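Local coordinates for protein aldehyde dehydrogenase (Burkholderia cenocepacia, PDB 4O6R) that probably oxidises aldehydes to carboxylic acids with NAD(P)+ as cofactor, and here holds adenosine monophosphate in its nucleotide pocket, at residues A[150-155]-A[474-479]; A[163-168]-A[465-470]; A[176-181]-A[218-223]. One frame throughout, in Å; residues are numbered along the deposited sequence.

Contact 1: residues A[150-155]-A[474-479]; sequences VGQIVP and HDYTEA. With AMP (adenosine monophosphate), chain E.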
loop_
_atom_site.group_PDB
_atom_site.type_symbol
_atom_site.label_atom_id
_atom_site.label_comp_id
_atom_site.label_asym_id
_atom_site.label_seq_id
_atom_site.Cartn_x
_atom_site.Cartn_y
_atom_site.Cartn_z
ATOM N N VAL A 150 17.876 1.498 -18.604
ATOM C CA VAL A 150 17.371 2.857 -18.431
ATOM C C VAL A 150 18.490 3.849 -18.666
ATOM O O VAL A 150 19.630 3.620 -18.261
ATOM C CB VAL A 150 16.683 3.078 -17.073
ATOM C CG1 VAL A 150 15.478 2.132 -16.941
ATOM C CG2 VAL A 150 17.626 2.881 -15.918
ATOM N N GLY A 151 18.138 4.938 -19.338
ATOM C CA GLY A 151 19.076 5.981 -19.661
ATOM C C GLY A 151 18.809 7.163 -18.749
ATOM O O GLY A 151 17.640 7.499 -18.499
ATOM N N GLN A 152 19.876 7.793 -18.271
ATOM C CA GLN A 152 19.748 8.900 -17.320
ATOM C C GLN A 152 20.690 10.020 -17.696
ATOM O O GLN A 152 21.885 9.814 -17.852
ATOM C CB GLN A 152 20.005 8.407 -15.894
ATOM C CG GLN A 152 19.168 7.181 -15.535
ATOM C CD GLN A 152 19.402 6.661 -14.129
ATOM O OE1 GLN A 152 20.543 6.538 -13.669
ATOM N NE2 GLN A 152 18.322 6.355 -13.428
ATOM N N ILE A 153 20.145 11.227 -17.788
ATOM C CA ILE A 153 20.899 12.422 -18.158
ATOM C C ILE A 153 20.762 13.416 -17.021
ATOM O O ILE A 153 19.653 13.774 -16.651
ATOM C CB ILE A 153 20.387 13.017 -19.489
ATOM C CG1 ILE A 153 20.632 12.035 -20.629
ATOM C CG2 ILE A 153 21.098 14.331 -19.800
ATOM C CD1 ILE A 153 19.891 12.319 -21.903
ATOM N N VAL A 154 21.918 13.906 -16.560
ATOM C CA VAL A 154 22.103 14.595 -15.270
ATOM C C VAL A 154 22.847 15.935 -15.472
ATOM O O VAL A 154 23.868 15.941 -16.155
ATOM C CB VAL A 154 23.007 13.684 -14.388
ATOM C CG1 VAL A 154 23.242 14.280 -13.028
ATOM C CG2 VAL A 154 22.429 12.278 -14.267
ATOM N N PRO A 155 22.367 17.071 -14.881
ATOM C CA PRO A 155 23.102 18.291 -15.038
ATOM C C PRO A 155 24.241 18.459 -14.012
ATOM O O PRO A 155 24.557 17.525 -13.262
ATOM C CB PRO A 155 22.024 19.350 -14.856
ATOM C CG PRO A 155 21.092 18.768 -13.892
ATOM C CD PRO A 155 21.150 17.280 -14.074
ATOM N N HIS A 474 8.026 2.856 -8.262
ATOM C CA HIS A 474 6.922 2.638 -9.209
ATOM C C HIS A 474 7.312 3.057 -10.652
ATOM O O HIS A 474 7.042 2.328 -11.616
ATOM C CB HIS A 474 5.674 3.396 -8.728
ATOM C CG HIS A 474 4.440 3.115 -9.522
ATOM N ND1 HIS A 474 3.584 2.078 -9.221
ATOM C CD2 HIS A 474 3.916 3.735 -10.603
ATOM C CE1 HIS A 474 2.569 2.089 -10.069
ATOM N NE2 HIS A 474 2.753 3.074 -10.927
ATOM N N ASP A 475 7.924 4.233 -10.782
ATOM C CA ASP A 475 8.297 4.803 -12.070
ATOM C C ASP A 475 9.486 4.045 -12.707
ATOM O O ASP A 475 9.796 4.274 -13.878
ATOM C CB ASP A 475 8.734 6.284 -11.931
ATOM C CG ASP A 475 7.612 7.242 -11.570
ATOM O OD1 ASP A 475 6.405 6.890 -11.687
ATOM O OD2 ASP A 475 7.984 8.407 -11.232
ATOM N N TYR A 476 10.189 3.217 -11.937
ATOM C CA TYR A 476 11.257 2.353 -12.476
ATOM C C TYR A 476 10.863 0.874 -12.619
ATOM O O TYR A 476 11.723 0.022 -12.872
ATOM C CB TYR A 476 12.568 2.518 -11.665
ATOM C CG TYR A 476 13.340 3.698 -12.186
ATOM C CD1 TYR A 476 13.960 3.623 -13.422
ATOM C CD2 TYR A 476 13.409 4.911 -11.481
ATOM C CE1 TYR A 476 14.660 4.705 -13.942
ATOM C CE2 TYR A 476 14.114 5.994 -11.999
ATOM C CZ TYR A 476 14.739 5.860 -13.243
ATOM O OH TYR A 476 15.432 6.892 -13.825
ATOM N N THR A 477 9.565 0.591 -12.517
ATOM C CA THR A 477 9.061 -0.755 -12.754
ATOM C C THR A 477 7.835 -0.705 -13.658
ATOM O O THR A 477 7.322 0.362 -13.989
ATOM C CB THR A 477 8.713 -1.481 -11.429
ATOM O OG1 THR A 477 7.787 -0.667 -10.673
ATOM C CG2 THR A 477 9.973 -1.736 -10.639
ATOM N N GLU A 478 7.391 -1.880 -14.076
ATOM C CA GLU A 478 6.173 -1.988 -14.872
ATOM C C GLU A 478 5.322 -3.096 -14.311
ATOM O O GLU A 478 5.834 -4.092 -13.793
ATOM C CB GLU A 478 6.472 -2.274 -16.344
ATOM C CG GLU A 478 7.167 -3.614 -16.514
ATOM C CD GLU A 478 7.975 -3.809 -17.789
ATOM O OE1 GLU A 478 8.332 -2.814 -18.475
ATOM O OE2 GLU A 478 8.253 -4.991 -18.103
ATOM N N ALA A 479 4.009 -2.949 -14.437
ATOM C CA ALA A 479 3.104 -3.981 -13.954
ATOM C C ALA A 479 3.096 -5.172 -14.935
ATOM O O ALA A 479 2.932 -5.006 -16.165
ATOM C CB ALA A 479 1.699 -3.426 -13.792
HETATM P P AMP E . 20.451 21.357 -20.303
HETATM O O1P AMP E . 19.085 21.308 -19.711
HETATM O O2P AMP E . 20.417 21.363 -21.846
HETATM O O3P AMP E . 21.353 22.408 -19.631
HETATM O "O5'" AMP E . 21.243 19.954 -19.940
HETATM C "C5'" AMP E . 21.207 19.113 -18.755
HETATM C "C4'" AMP E . 21.853 17.750 -19.146
HETATM O "O4'" AMP E . 21.308 17.336 -20.415
HETATM C "C3'" AMP E . 23.373 17.717 -19.357
HETATM O "O3'" AMP E . 24.032 16.497 -18.888
HETATM C "C2'" AMP E . 23.500 17.918 -20.877
HETATM O "O2'" AMP E . 24.747 17.511 -21.484
HETATM C "C1'" AMP E . 22.297 17.158 -21.429
HETATM N N9 AMP E . 21.810 17.589 -22.784
HETATM C C8 AMP E . 22.004 18.789 -23.411
HETATM N N7 AMP E . 21.432 18.787 -24.659
HETATM C C5 AMP E . 20.841 17.576 -24.858
HETATM C C6 AMP E . 20.049 16.890 -25.923
HETATM N N6 AMP E . 19.753 17.490 -27.084
HETATM N N1 AMP E . 19.608 15.633 -25.735
HETATM C C2 AMP E . 19.890 14.996 -24.589
HETATM N N3 AMP E . 20.611 15.543 -23.584
HETATM C C4 AMP E . 21.106 16.797 -23.629
HETATM O O HOH W 1 15.332 6.340 -17.016
#
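Y476 reaches from the link between helix 469-475 and strand 477-485 to V150 and Q152 on strand 138-153. That strand is a central strand of the Rossmann-type sheet of an aldehyde dehydrogenase cofactor-binding domain, flanked by the parallel strands 176-180 and 228-232. Strand 477-485 pairs antiparallel with the same long strand. The contact is small and buried.

The apolar part joins V150 and Y476. Both methyls of V150 lie beside one corner of the phenol ring. CG1 and CG2 of V150 are each 4.0 Å from CE1 of Y476. The approach is oblique. With chi1 at -61°, V150 divides its two methyls around this corner. K228 adds a cation-pi contact with the ring.

The polar part is centred on the phenol oxygen. NE2 of Q152 donates to OH of Y476 at 3.0 Å, with an N-H...O angle of 155°. The oxygen lies close to the plane of the amide, and the amide and ring planes are 80° apart. The Q152 chain is extended beyond CG and brings NE2 to the hydroxyl at the far end of the ring. NE2 also donates to the backbone O of K166. Both bonds leave from NE2, which favours this orientation of the amide. Water 1 adds a bridge: it donates to O of G151 at 3.0 Å and lies 3.2 Å from OH of Y476.

The ligand part lies at the C-terminal end of the strand, beside AMP. I153 places CG2 3.1 Å from the ribose O4' of AMP, a close approach. CD1 of the same residue lies near the adenine. At V154 the backbone takes over: O3' of AMP donates a hydrogen bond of 2.8 Å to O of V154.

Contact 2: residues A[163-168]-A[465-470]; sequences TSWKMG and GREMGF
W165 and K166 on helix 159-172, which follows strand 138-153, face E467 and M468. The contact thus joins that helix to the turn before helix 469-475. The tight part is a Met-aromatic contact. CE of M468 sits over one face of the indole, 3.2 Å from CE2 of W165, and makes a CH-pi contact with the five-membered ring. SD of M468 lies over the same ring, 4.4 Å from its centroid. The M468 chain bends at chi2 (-52°) to bring the methyl onto the face.

Beside it is a salt bridge. NZ of K166 meets OE2 of E467 at 3.1 Å on the syn lone pair, and OE1 of E467 more weakly at 3.2 Å. The lysine starts away from the turn and folds back through two bends.

The looser part, though buried, is filled by water. Water 2 donates to O of W165 and accepts from N of M468, both at 2.8 Å. Water 3 lies between O of W165 and OE1 of E467.

F456 meets the W165 ring edge-to-face. Strand 228-232 packs against K166 and E467 through T232. Helices 102-123 and 187-199 cover other sides of segment 163-168.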
loop_
_atom_site.group_PDB
_atom_site.type_symbol
_atom_site.label_atom_id
_atom_site.label_comp_id
_atom_site.label_asym_id
_atom_site.label_seq_id
_atom_site.Cartn_x
_atom_site.Cartn_y
_atom_site.Cartn_z
ATOM N N THR A 163 23.904 11.158 -8.722
ATOM C CA THR A 163 24.215 9.729 -8.920
ATOM C C THR A 163 23.292 8.860 -8.096
ATOM O O THR A 163 22.786 7.839 -8.578
ATOM C CB THR A 163 25.687 9.328 -8.614
ATOM O OG1 THR A 163 25.999 9.460 -7.222
ATOM C CG2 THR A 163 26.656 10.170 -9.436
ATOM N N SER A 164 23.082 9.259 -6.849
ATOM C CA SER A 164 22.228 8.516 -5.934
ATOM C C SER A 164 20.748 8.692 -6.259
ATOM O O SER A 164 19.996 7.715 -6.258
ATOM C CB SER A 164 22.513 8.898 -4.490
ATOM O OG SER A 164 22.049 10.211 -4.173
ATOM N N TRP A 165 20.311 9.907 -6.556
ATOM C CA TRP A 165 18.879 10.118 -6.844
ATOM C C TRP A 165 18.401 9.314 -8.065
ATOM O O TRP A 165 17.300 8.782 -8.089
ATOM C CB TRP A 165 18.600 11.589 -7.094
ATOM C CG TRP A 165 18.668 12.465 -5.898
ATOM C CD1 TRP A 165 19.284 12.220 -4.697
ATOM C CD2 TRP A 165 18.112 13.772 -5.799
ATOM N NE1 TRP A 165 19.132 13.306 -3.852
ATOM C CE2 TRP A 165 18.420 14.268 -4.511
ATOM C CE3 TRP A 165 17.323 14.553 -6.660
ATOM C CZ2 TRP A 165 17.958 15.520 -4.060
ATOM C CZ3 TRP A 165 16.886 15.817 -6.218
ATOM C CH2 TRP A 165 17.209 16.276 -4.933
ATOM N N LYS A 166 19.253 9.269 -9.077
ATOM C CA LYS A 166 18.994 8.530 -10.303
ATOM C C LYS A 166 19.190 7.026 -10.185
ATOM O O LYS A 166 18.283 6.227 -10.481
ATOM C CB LYS A 166 19.939 9.027 -11.374
ATOM C CG LYS A 166 19.676 10.439 -11.802
ATOM C CD LYS A 166 18.403 10.528 -12.578
ATOM C CE LYS A 166 17.623 11.701 -12.086
ATOM N NZ LYS A 166 16.248 11.691 -12.659
ATOM N N MET A 167 20.383 6.639 -9.765
ATOM C CA MET A 167 20.761 5.251 -9.819
ATOM C C MET A 167 20.221 4.429 -8.666
ATOM O O MET A 167 20.014 3.231 -8.833
ATOM C CB MET A 167 22.277 5.086 -9.938
ATOM C CG MET A 167 22.795 5.687 -11.235
ATOM S SD MET A 167 24.443 5.097 -11.691
ATOM C CE MET A 167 25.463 6.146 -10.644
ATOM N N GLY A 168 19.986 5.056 -7.518
ATOM C CA GLY A 168 19.403 4.324 -6.387
ATOM C C GLY A 168 18.133 3.542 -6.742
ATOM O O GLY A 168 18.119 2.316 -6.644
ATOM N N GLY A 465 6.945 12.671 -13.255
ATOM C CA GLY A 465 7.682 11.622 -12.613
ATOM C C GLY A 465 8.185 12.158 -11.285
ATOM O O GLY A 465 8.181 13.383 -11.047
ATOM N N ARG A 466 8.628 11.252 -10.425
ATOM C CA ARG A 466 9.150 11.623 -9.115
ATOM C C ARG A 466 10.457 10.894 -8.800
ATOM O O ARG A 466 10.587 9.682 -9.075
ATOM C CB ARG A 466 8.123 11.320 -8.035
ATOM C CG ARG A 466 6.876 12.175 -8.102
ATOM C CD ARG A 466 7.191 13.603 -7.645
ATOM N NE ARG A 466 6.048 14.504 -7.666
ATOM C CZ ARG A 466 5.578 15.155 -8.729
ATOM N NH1 ARG A 466 6.143 15.031 -9.913
ATOM N NH2 ARG A 466 4.539 15.987 -8.585
ATOM N N GLU A 467 11.392 11.638 -8.221
ATOM C CA GLU A 467 12.531 11.051 -7.544
ATOM C C GLU A 467 12.058 10.663 -6.152
ATOM O O GLU A 467 11.094 11.221 -5.670
ATOM C CB GLU A 467 13.715 12.031 -7.379
ATOM C CG GLU A 467 13.940 13.104 -8.448
ATOM C CD GLU A 467 14.838 12.705 -9.574
ATOM O OE1 GLU A 467 15.455 11.639 -9.510
ATOM O OE2 GLU A 467 14.921 13.490 -10.539
ATOM N N MET A 468 12.776 9.717 -5.537
ATOM C CA MET A 468 12.622 9.313 -4.150
ATOM C C MET A 468 11.435 8.367 -3.888
ATOM O O MET A 468 10.432 8.321 -4.608
ATOM C CB MET A 468 12.506 10.529 -3.224
ATOM C CG MET A 468 13.534 11.629 -3.450
ATOM S SD MET A 468 15.221 11.023 -3.449
ATOM C CE MET A 468 16.054 12.562 -3.153
ATOM N N GLY A 469 11.582 7.590 -2.837
ATOM C CA GLY A 469 10.470 6.866 -2.267
ATOM C C GLY A 469 9.940 5.712 -3.076
ATOM O O GLY A 469 10.527 5.286 -4.067
ATOM N N PHE A 470 8.794 5.221 -2.634
ATOM C CA PHE A 470 8.033 4.249 -3.409
ATOM C C PHE A 470 7.628 4.793 -4.774
ATOM O O PHE A 470 7.465 4.051 -5.722
ATOM C CB PHE A 470 6.807 3.793 -2.641
ATOM C CG PHE A 470 7.129 2.929 -1.456
ATOM C CD1 PHE A 470 7.413 1.585 -1.622
ATOM C CD2 PHE A 470 7.213 3.475 -0.180
ATOM C CE1 PHE A 470 7.718 0.785 -0.540
ATOM C CE2 PHE A 470 7.499 2.674 0.903
ATOM C CZ PHE A 470 7.755 1.333 0.721
HETATM O O HOH W 2 15.476 8.988 -6.041
HETATM O O HOH W 3 15.410 8.910 -10.103
#

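Contact 3: residues A[176-181]-A[218-223]; sequences TVVLKP and QRLAEH. With AMP (adenosine monophosphate), chain E.
V178 on strand 176-180 and L220 in the last turns of helix 213-222 come nearest in backbone, with CA atoms 8.0 Å apart, so the helix lies against one face of the sheet. The setting is that of a Rossmann-type nucleotide-binding domain.

L220 carries the contact. Its CG lies anti to the backbone N (chi1 -171°), which directs the branch to the strand. CD1 of L220 meets CG1 of V178 at 3.8 Å, and the two side chains run alongside one another, pointing opposite ways. CD2 of L220 reaches further along the strand. It lies 3.7 Å from O of V178 and also touches CB of K180. The side chains meet by apolar contacts alone, and the contact is buried.

The polar ends of the neighbouring residues turn to AMP instead. K180 leaves the strand toward the helix, but its chain bends repeatedly and carries NZ to the ribose. NZ of K180 donates to O2' of AMP at 3.0 Å and more weakly to O3'. The same nitrogen donates to O of P181 at 2.8 Å, from above the carbonyl plane. It also hydrogen-bonds O of G211 and forms a salt bridge with E183. Five oxygens thus share the three protons of this ammonium group.

Q218 serves the base. N6 of AMP donates to OE1 of Q218 at 3.1 Å. NE2 of Q218 donates almost straight to OE2 of E222 (2.7 Å, 176°), one helical turn on. That bond is consistent with OE1 being the end turned to the adenine.

Helix 235-245 packs on Q218, A221 and E222. Helix 47-66 touches V178 and H223. Strands 138-153 and 206-208 flank strand 176-180, and helix 159-172 packs on V177 and L179.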
loop_
_atom_site.group_PDB
_atom_site.type_symbol
_atom_site.label_atom_id
_atom_site.label_comp_id
_atom_site.label_asym_id
_atom_site.label_seq_id
_atom_site.Cartn_x
_atom_site.Cartn_y
_atom_site.Cartn_z
ATOM N N THR A 176 19.220 -2.017 -15.470
ATOM C CA THR A 176 20.626 -1.668 -15.669
ATOM C C THR A 176 20.634 -0.258 -16.220
ATOM O O THR A 176 19.599 0.253 -16.684
ATOM C CB THR A 176 21.354 -2.643 -16.598
ATOM O OG1 THR A 176 20.617 -2.770 -17.821
ATOM C CG2 THR A 176 21.506 -3.969 -15.921
ATOM N N VAL A 177 21.792 0.377 -16.150
ATOM C CA VAL A 177 21.872 1.828 -16.247
ATOM C C VAL A 177 22.942 2.321 -17.201
ATOM O O VAL A 177 24.054 1.837 -17.181
ATOM C CB VAL A 177 22.101 2.479 -14.856
ATOM C CG1 VAL A 177 22.488 3.951 -14.970
ATOM C CG2 VAL A 177 20.841 2.328 -14.026
ATOM N N VAL A 178 22.567 3.278 -18.042
ATOM C CA VAL A 178 23.526 4.070 -18.796
ATOM C C VAL A 178 23.264 5.511 -18.373
ATOM O O VAL A 178 22.177 6.044 -18.617
ATOM C CB VAL A 178 23.345 3.919 -20.307
ATOM C CG1 VAL A 178 24.338 4.787 -21.041
ATOM C CG2 VAL A 178 23.490 2.436 -20.698
ATOM N N LEU A 179 24.257 6.099 -17.715
ATOM C CA LEU A 179 24.126 7.415 -17.174
ATOM C C LEU A 179 25.075 8.384 -17.908
ATOM O O LEU A 179 26.278 8.131 -18.029
ATOM C CB LEU A 179 24.350 7.409 -15.663
ATOM C CG LEU A 179 24.043 8.727 -14.915
ATOM C CD1 LEU A 179 23.463 8.475 -13.523
ATOM C CD2 LEU A 179 25.281 9.548 -14.762
ATOM N N LYS A 180 24.522 9.495 -18.364
ATOM C CA LYS A 180 25.301 10.572 -18.982
ATOM C C LYS A 180 25.371 11.768 -18.030
ATOM O O LYS A 180 24.437 12.586 -17.976
ATOM C CB LYS A 180 24.733 11.012 -20.345
ATOM C CG LYS A 180 25.741 11.956 -21.074
ATOM C CD LYS A 180 25.142 13.119 -21.838
ATOM C CE LYS A 180 24.987 14.392 -21.047
ATOM N NZ LYS A 180 26.244 15.086 -20.677
ATOM N N PRO A 181 26.460 11.870 -17.253
ATOM C CA PRO A 181 26.565 13.014 -16.343
ATOM C C PRO A 181 26.992 14.237 -17.123
ATOM O O PRO A 181 27.403 14.121 -18.302
ATOM C CB PRO A 181 27.659 12.576 -15.366
ATOM C CG PRO A 181 28.580 11.767 -16.219
ATOM C CD PRO A 181 27.680 11.034 -17.206
ATOM N N GLN A 218 21.817 12.872 -26.934
ATOM C CA GLN A 218 20.803 12.687 -27.984
ATOM C C GLN A 218 20.714 11.201 -28.373
ATOM O O GLN A 218 19.626 10.666 -28.558
ATOM C CB GLN A 218 21.142 13.539 -29.206
ATOM C CG GLN A 218 20.093 13.574 -30.284
ATOM C CD GLN A 218 18.859 14.350 -29.875
ATOM O OE1 GLN A 218 18.939 15.336 -29.122
ATOM N NE2 GLN A 218 17.696 13.910 -30.367
ATOM N N ARG A 219 21.851 10.525 -28.469
ATOM C CA ARG A 219 21.815 9.121 -28.838
ATOM C C ARG A 219 21.136 8.294 -27.736
ATOM O O ARG A 219 20.324 7.411 -28.025
ATOM C CB ARG A 219 23.215 8.572 -29.134
ATOM C CG ARG A 219 23.252 7.097 -29.502
ATOM C CD ARG A 219 22.297 6.731 -30.638
ATOM N NE ARG A 219 22.390 5.312 -30.950
ATOM C CZ ARG A 219 21.499 4.624 -31.646
ATOM N NH1 ARG A 219 20.421 5.208 -32.145
ATOM N NH2 ARG A 219 21.683 3.325 -31.838
ATOM N N LEU A 220 21.497 8.569 -26.481
ATOM C CA LEU A 220 20.887 7.874 -25.334
ATOM C C LEU A 220 19.340 8.005 -25.362
ATOM O O LEU A 220 18.619 7.016 -25.219
ATOM C CB LEU A 220 21.453 8.426 -24.008
ATOM C CG LEU A 220 21.076 7.662 -22.729
ATOM C CD1 LEU A 220 21.332 6.155 -22.853
ATOM C CD2 LEU A 220 21.873 8.215 -21.548
ATOM N N ALA A 221 18.843 9.223 -25.552
ATOM C CA ALA A 221 17.392 9.475 -25.610
ATOM C C ALA A 221 16.727 8.771 -26.791
ATOM O O ALA A 221 15.583 8.341 -26.671
ATOM C CB ALA A 221 17.108 10.969 -25.649
ATOM N N GLU A 222 17.429 8.668 -27.930
ATOM C CA GLU A 222 16.886 8.012 -29.133
ATOM C C GLU A 222 17.060 6.512 -29.160
ATOM O O GLU A 222 16.477 5.852 -29.992
ATOM C CB GLU A 222 17.549 8.554 -30.395
ATOM C CG GLU A 222 17.200 9.991 -30.677
ATOM C CD GLU A 222 18.011 10.632 -31.796
ATOM O OE1 GLU A 222 18.947 10.001 -32.341
ATOM O OE2 GLU A 222 17.735 11.816 -32.074
ATOM N N HIS A 223 17.895 5.953 -28.291
ATOM C CA HIS A 223 18.342 4.571 -28.472
ATOM C C HIS A 223 17.172 3.574 -28.395
ATOM O O HIS A 223 16.389 3.617 -27.442
ATOM C CB HIS A 223 19.410 4.208 -27.441
ATOM C CG HIS A 223 20.273 3.057 -27.861
ATOM N ND1 HIS A 223 19.783 1.780 -28.007
ATOM C CD2 HIS A 223 21.584 3.000 -28.211
ATOM C CE1 HIS A 223 20.757 0.976 -28.404
ATOM N NE2 HIS A 223 21.859 1.695 -28.538
HETATM P P AMP E . 20.451 21.357 -20.303
HETATM O O1P AMP E . 19.085 21.308 -19.711
HETATM O O2P AMP E . 20.417 21.363 -21.846
HETATM O O3P AMP E . 21.353 22.408 -19.631
HETATM O "O5'" AMP E . 21.243 19.954 -19.940
HETATM C "C5'" AMP E . 21.207 19.113 -18.755
HETATM C "C4'" AMP E . 21.853 17.750 -19.146
HETATM O "O4'" AMP E . 21.308 17.336 -20.415
HETATM C "C3'" AMP E . 23.373 17.717 -19.357
HETATM O "O3'" AMP E . 24.032 16.497 -18.888
HETATM C "C2'" AMP E . 23.500 17.918 -20.877
HETATM O "O2'" AMP E . 24.747 17.511 -21.484
HETATM C "C1'" AMP E . 22.297 17.158 -21.429
HETATM N N9 AMP E . 21.810 17.589 -22.784
HETATM C C8 AMP E . 22.004 18.789 -23.411
HETATM N N7 AMP E . 21.432 18.787 -24.659
HETATM C C5 AMP E . 20.841 17.576 -24.858
HETATM C C6 AMP E . 20.049 16.890 -25.923
HETATM N N6 AMP E . 19.753 17.490 -27.084
HETATM N N1 AMP E . 19.608 15.633 -25.735
HETATM C C2 AMP E . 19.890 14.996 -24.589
HETATM N N3 AMP E . 20.611 15.543 -23.584
HETATM C C4 AMP E . 21.106 16.797 -23.629
#

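Overall arrangement
From the N terminus the first halves come in the order 150-155, 163-168 and 176-181. They form one strand-helix-strand unit, a beta-alpha-beta crossover between parallel neighbours. The second halves return in reverse order, so the loops nest and none cross. Contact 3 closes the innermost loop at 218-223, within the nucleotide-binding part. Contact 2 closes a much longer one at 465-470. Contact 1 closes the outermost at 474-479. Contacts 1 and 2 thus bring the region of helix 469-475 back to strand 138-153 and helix 159-172. A hydrogen bond from N of R466 to OD2 of D475 joins the two. Contacts 1 and 3 share the sheet and both touch AMP.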